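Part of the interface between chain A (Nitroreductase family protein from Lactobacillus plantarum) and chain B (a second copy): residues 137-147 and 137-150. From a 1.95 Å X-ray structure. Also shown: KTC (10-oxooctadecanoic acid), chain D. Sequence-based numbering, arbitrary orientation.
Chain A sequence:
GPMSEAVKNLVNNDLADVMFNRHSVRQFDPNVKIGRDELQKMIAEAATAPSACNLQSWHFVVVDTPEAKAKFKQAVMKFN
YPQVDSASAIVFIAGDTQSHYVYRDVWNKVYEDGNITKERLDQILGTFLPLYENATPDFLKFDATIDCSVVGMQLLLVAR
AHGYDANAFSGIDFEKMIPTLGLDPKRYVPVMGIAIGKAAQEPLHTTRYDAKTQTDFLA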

# COMPACT_ATOMS: atom_id res chain seq x y z
N PRO A 137 -8.24 18.36 12.57
CA PRO A 137 -7.21 18.37 11.53
C PRO A 137 -6.32 17.12 11.56
O PRO A 137 -6.08 16.51 10.51
N ASP A 138 -5.85 16.74 12.75
CA ASP A 138 -5.00 15.56 12.91
C ASP A 138 -5.64 14.33 12.26
O ASP A 138 -4.98 13.59 11.53
N PHE A 139 -6.93 14.12 12.49
CA PHE A 139 -7.59 12.93 11.97
C PHE A 139 -7.80 12.96 10.46
O PHE A 139 -7.78 11.92 9.82
N LEU A 140 -8.04 14.13 9.89
CA LEU A 140 -8.13 14.24 8.44
C LEU A 140 -6.77 13.98 7.82
O LEU A 140 -6.68 13.44 6.73
N LYS A 141 -5.70 14.39 8.49
CA LYS A 141 -4.35 14.18 7.99
C LYS A 141 -4.00 12.69 8.04
O LYS A 141 -3.42 12.14 7.12
N PHE A 142 -4.40 12.05 9.14
CA PHE A 142 -4.25 10.61 9.34
C PHE A 142 -4.99 9.83 8.25
O PHE A 142 -4.42 8.92 7.63
N ASP A 143 -6.25 10.19 8.02
CA ASP A 143 -7.07 9.60 6.98
C ASP A 143 -6.41 9.76 5.60
O ASP A 143 -6.28 8.81 4.83
N ALA A 144 -5.99 10.98 5.29
CA ALA A 144 -5.42 11.22 3.98
C ALA A 144 -4.08 10.49 3.86
O ALA A 144 -3.74 9.99 2.79
N THR A 145 -3.33 10.39 4.96
CA THR A 145 -2.02 9.71 4.94
C THR A 145 -2.18 8.23 4.59
O THR A 145 -1.40 7.67 3.80
N ILE A 146 -3.19 7.58 5.15
CA ILE A 146 -3.44 6.18 4.80
C ILE A 146 -3.73 5.99 3.31
O ILE A 146 -3.12 5.13 2.69
N ASP A 147 -4.64 6.78 2.74
CA ASP A 147 -4.93 6.71 1.30
C ASP A 147 -3.64 6.89 0.45
O ASP A 147 -3.42 6.19 -0.54
N PRO B 137 5.39 12.49 19.61
CA PRO B 137 4.53 11.31 19.52
C PRO B 137 3.83 11.26 18.17
O PRO B 137 3.78 10.20 17.53
N ASP B 138 3.33 12.42 17.74
CA ASP B 138 2.57 12.51 16.50
C ASP B 138 3.39 12.09 15.28
O ASP B 138 2.85 11.45 14.37
N PHE B 139 4.67 12.42 15.26
CA PHE B 139 5.49 12.01 14.13
C PHE B 139 5.75 10.51 14.12
O PHE B 139 5.80 9.88 13.06
N LEU B 140 5.91 9.91 15.30
CA LEU B 140 6.06 8.45 15.36
C LEU B 140 4.75 7.77 14.94
O LEU B 140 4.76 6.72 14.28
N LYS B 141 3.63 8.36 15.31
CA LYS B 141 2.32 7.84 14.93
C LYS B 141 2.13 7.86 13.41
O LYS B 141 1.72 6.87 12.80
N PHE B 142 2.44 9.00 12.81
CA PHE B 142 2.39 9.18 11.37
C PHE B 142 3.30 8.16 10.66
O PHE B 142 2.87 7.47 9.73
N ASP B 143 4.54 8.03 11.14
CA ASP B 143 5.52 7.09 10.58
C ASP B 143 5.01 5.64 10.56
O ASP B 143 5.10 4.96 9.54
N ALA B 144 4.49 5.18 11.69
CA ALA B 144 3.99 3.82 11.81
C ALA B 144 2.70 3.59 11.01
O ALA B 144 2.44 2.50 10.52
N THR B 145 1.88 4.63 10.90
CA THR B 145 0.66 4.55 10.08
C THR B 145 1.02 4.28 8.62
O THR B 145 0.40 3.44 7.95
N ILE B 146 2.04 4.97 8.12
CA ILE B 146 2.47 4.77 6.74
C ILE B 146 2.92 3.34 6.49
O ILE B 146 2.44 2.70 5.56
N ASP B 147 3.84 2.83 7.32
CA ASP B 147 4.24 1.41 7.26
C ASP B 147 3.04 0.47 7.29
O ASP B 147 2.95 -0.47 6.50
N CYS B 148 2.13 0.72 8.22
CA CYS B 148 0.96 -0.13 8.40
C CYS B 148 0.06 -0.13 7.17
O CYS B 148 -0.56 -1.15 6.83
N SER B 149 -0.00 1.01 6.50
CA SER B 149 -0.86 1.12 5.33
C SER B 149 -0.24 0.42 4.12
O SER B 149 -0.96 -0.16 3.31
N VAL B 150 1.08 0.44 3.99
CA VAL B 150 1.63 -0.19 2.80
C VAL B 150 1.57 -1.72 2.96
O VAL B 150 1.31 -2.44 1.99

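The same helix from each copy packs side by side, the N-to-C directions 34° apart and the axes 9.2 Å apart at closest approach. No hydrogen bond crosses between the stretches, so the contact rests on side-chain packing.

Pro B137 is out of reach of the chain A stretch. Asp B138 points toward it with chi1 m, and its OD2 lies 3.4 Å from OD1 of Asp A138, which is t. Both atoms are acceptors, and the like charges make this an unfavourable approach. Phe B139 points away and Leu B140 is out of reach. On the other copy, Phe A139 also points away; its CE2 is 3.5 Å from atom C of the bound KTC.

Lys B141 points toward chain A. It is extended (t, t, t) until chi4 turns to m. Its NZ comes 3.3 Å from CD1 of Phe A142, oblique to the ring. The same NZ is 4.0 Å from OD2 of Asp A138, opposite charges but beyond a salt bridge. Lys A141 is t throughout, and its CE sits 4.0 Å from CD1 of Phe B142.

Phe B142 leaves its helix sideways with chi1 t, but its end comes nearer. At the ring edge, its CE1 is 3.7 Å from OG1 of Thr A145. Asp B143 points away and is hydrogen-bonded elsewhere in the structure.

Thr B145 points toward chain A with chi1 m. Its OG1 donates to Lys B141 O (2.8 Å) in its own helix, and also lies 3.5 Å from CE1 of Phe A142, at that ring's edge. Its CG2 is 3.6 Å from CG1 of Ile A146. Ile B146 (m, t) places CG1 3.6 Å from CG2 of Thr A145.

Ser B149 is m. Its OG donates to Thr B145 O (2.8 Å) and lies 3.5 Å from CG2 of Ile A146.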

# COMPACT_ATOMS: atom_id res chain seq x y z
CB PRO A 137 -6.41 19.63 11.86
CG PRO A 137 -7.43 20.54 12.47
CD PRO A 137 -8.32 19.65 13.28
CB ASP A 138 -4.72 15.32 14.41
CG ASP A 138 -4.05 13.97 14.68
OD1 ASP A 138 -2.84 13.94 15.01
OD2 ASP A 138 -4.75 12.92 14.62
CB PHE A 139 -8.93 12.71 12.65
CG PHE A 139 -9.52 11.36 12.35
CD1 PHE A 139 -9.07 10.23 13.02
CD2 PHE A 139 -10.49 11.22 11.37
CE1 PHE A 139 -9.60 8.98 12.74
CE2 PHE A 139 -11.02 9.96 11.08
CZ PHE A 139 -10.57 8.84 11.76
CB LEU A 140 -8.64 15.63 8.03
CG LEU A 140 -10.08 15.98 8.39
CD1 LEU A 140 -10.39 17.42 8.00
CD2 LEU A 140 -11.04 15.03 7.72
CB LYS A 141 -3.34 15.02 8.80
CG LYS A 141 -1.91 14.59 8.60
CD LYS A 141 -0.94 15.36 9.50
CE LYS A 141 0.44 14.69 9.48
NZ LYS A 141 1.48 15.50 10.19
CB PHE A 142 -4.77 10.25 10.74
CG PHE A 142 -4.95 8.77 10.97
CD1 PHE A 142 -3.87 7.98 11.33
CD2 PHE A 142 -6.21 8.19 10.89
CE1 PHE A 142 -4.03 6.62 11.56
CE2 PHE A 142 -6.38 6.83 11.12
CZ PHE A 142 -5.29 6.05 11.46
CB ASP A 143 -8.46 10.23 6.99
CG ASP A 143 -9.36 9.73 5.86
OD1 ASP A 143 -9.32 10.29 4.74
OD2 ASP A 143 -10.16 8.80 6.13
CB ALA A 144 -5.25 12.72 3.74
CB THR A 145 -1.26 9.87 6.29
OG1 THR A 145 -0.92 11.25 6.50
CG2 THR A 145 0.01 9.03 6.32
CB ILE A 146 -4.61 5.60 5.61
CG1 ILE A 146 -4.30 5.64 7.11
CG2 ILE A 146 -4.87 4.17 5.18
CD1 ILE A 146 -5.46 5.17 7.99
CB ASP A 147 -5.94 7.78 0.88
CG ASP A 147 -7.35 7.55 1.43
OD1 ASP A 147 -7.62 6.52 2.09
OD2 ASP A 147 -8.20 8.43 1.19
CB PRO B 137 3.52 11.51 20.66
CG PRO B 137 4.24 12.36 21.66
CD PRO B 137 5.15 13.26 20.85
CB ASP B 138 2.02 13.93 16.32
CG ASP B 138 0.68 14.12 17.00
OD1 ASP B 138 0.35 13.32 17.91
OD2 ASP B 138 -0.06 15.05 16.61
CB PHE B 139 6.83 12.75 14.09
CG PHE B 139 7.68 12.36 12.92
CD1 PHE B 139 7.31 12.75 11.64
CD2 PHE B 139 8.79 11.55 13.08
CE1 PHE B 139 8.07 12.37 10.54
CE2 PHE B 139 9.55 11.16 11.99
CZ PHE B 139 9.18 11.57 10.72
CB LEU B 140 6.46 8.01 16.77
CG LEU B 140 7.88 8.37 17.24
CD1 LEU B 140 8.17 7.73 18.59
CD2 LEU B 140 8.92 7.97 16.21
CB LYS B 141 1.21 8.64 15.62
CG LYS B 141 -0.19 8.33 15.13
CD LYS B 141 -1.22 9.09 15.94
CE LYS B 141 -2.61 8.88 15.39
NZ LYS B 141 -2.74 9.48 14.03
CB PHE B 142 2.76 10.65 11.07
CG PHE B 142 3.21 10.92 9.66
CD1 PHE B 142 2.29 11.26 8.68
CD2 PHE B 142 4.56 10.92 9.34
CE1 PHE B 142 2.70 11.55 7.38
CE2 PHE B 142 4.98 11.20 8.05
CZ PHE B 142 4.05 11.52 7.06
CB ASP B 143 6.84 7.16 11.36
CG ASP B 143 7.89 6.17 10.85
OD1 ASP B 143 8.72 6.57 10.01
OD2 ASP B 143 7.90 5.00 11.31
CB ALA B 144 3.76 3.47 13.28
CB THR B 145 -0.17 5.85 10.19
OG1 THR B 145 -0.61 6.02 11.54
CG2 THR B 145 -1.38 5.79 9.26
CB ILE B 146 3.60 5.73 6.36
CG1 ILE B 146 3.06 7.17 6.31
CG2 ILE B 146 4.15 5.34 5.01
CD1 ILE B 146 4.10 8.21 5.91
CB ASP B 147 5.17 1.04 8.43
CG ASP B 147 6.54 1.69 8.35
OD1 ASP B 147 6.79 2.52 7.43
OD2 ASP B 147 7.38 1.37 9.24
CB CYS B 148 0.15 0.31 9.62
SG CYS B 148 0.92 -0.23 11.15
CB SER B 149 -1.13 2.59 5.01
OG SER B 149 -1.68 3.26 6.14
CB VAL B 150 3.06 0.29 2.47
CG1 VAL B 150 3.03 1.79 2.13
CG2 VAL B 150 4.04 -0.00 3.61
O1 KTC D . -21.78 -2.92 -0.92
C17 KTC D . -22.60 -2.00 -1.00
O KTC D . -23.91 -2.29 -1.00
C16 KTC D . -22.13 -0.57 -1.07
C15 KTC D . -20.81 -0.49 -0.33
C14 KTC D . -20.86 0.64 0.68
C13 KTC D . -19.88 1.72 0.25
C12 KTC D . -18.73 1.80 1.23
C11 KTC D . -19.08 2.73 2.38
C10 KTC D . -17.81 3.45 2.80
C9 KTC D . -17.21 2.79 4.03
C8 KTC D . -15.86 3.40 4.26
O2 KTC D . -15.04 3.42 3.34
C7 KTC D . -15.55 3.98 5.62
C6 KTC D . -14.09 4.40 5.66
C5 KTC D . -13.60 4.52 7.10
C4 KTC D . -13.69 5.97 7.56
C3 KTC D . -13.23 6.11 9.01
C2 KTC D . -13.73 7.43 9.60
C1 KTC D . -13.55 8.56 8.59
C KTC D . -13.92 9.91 9.16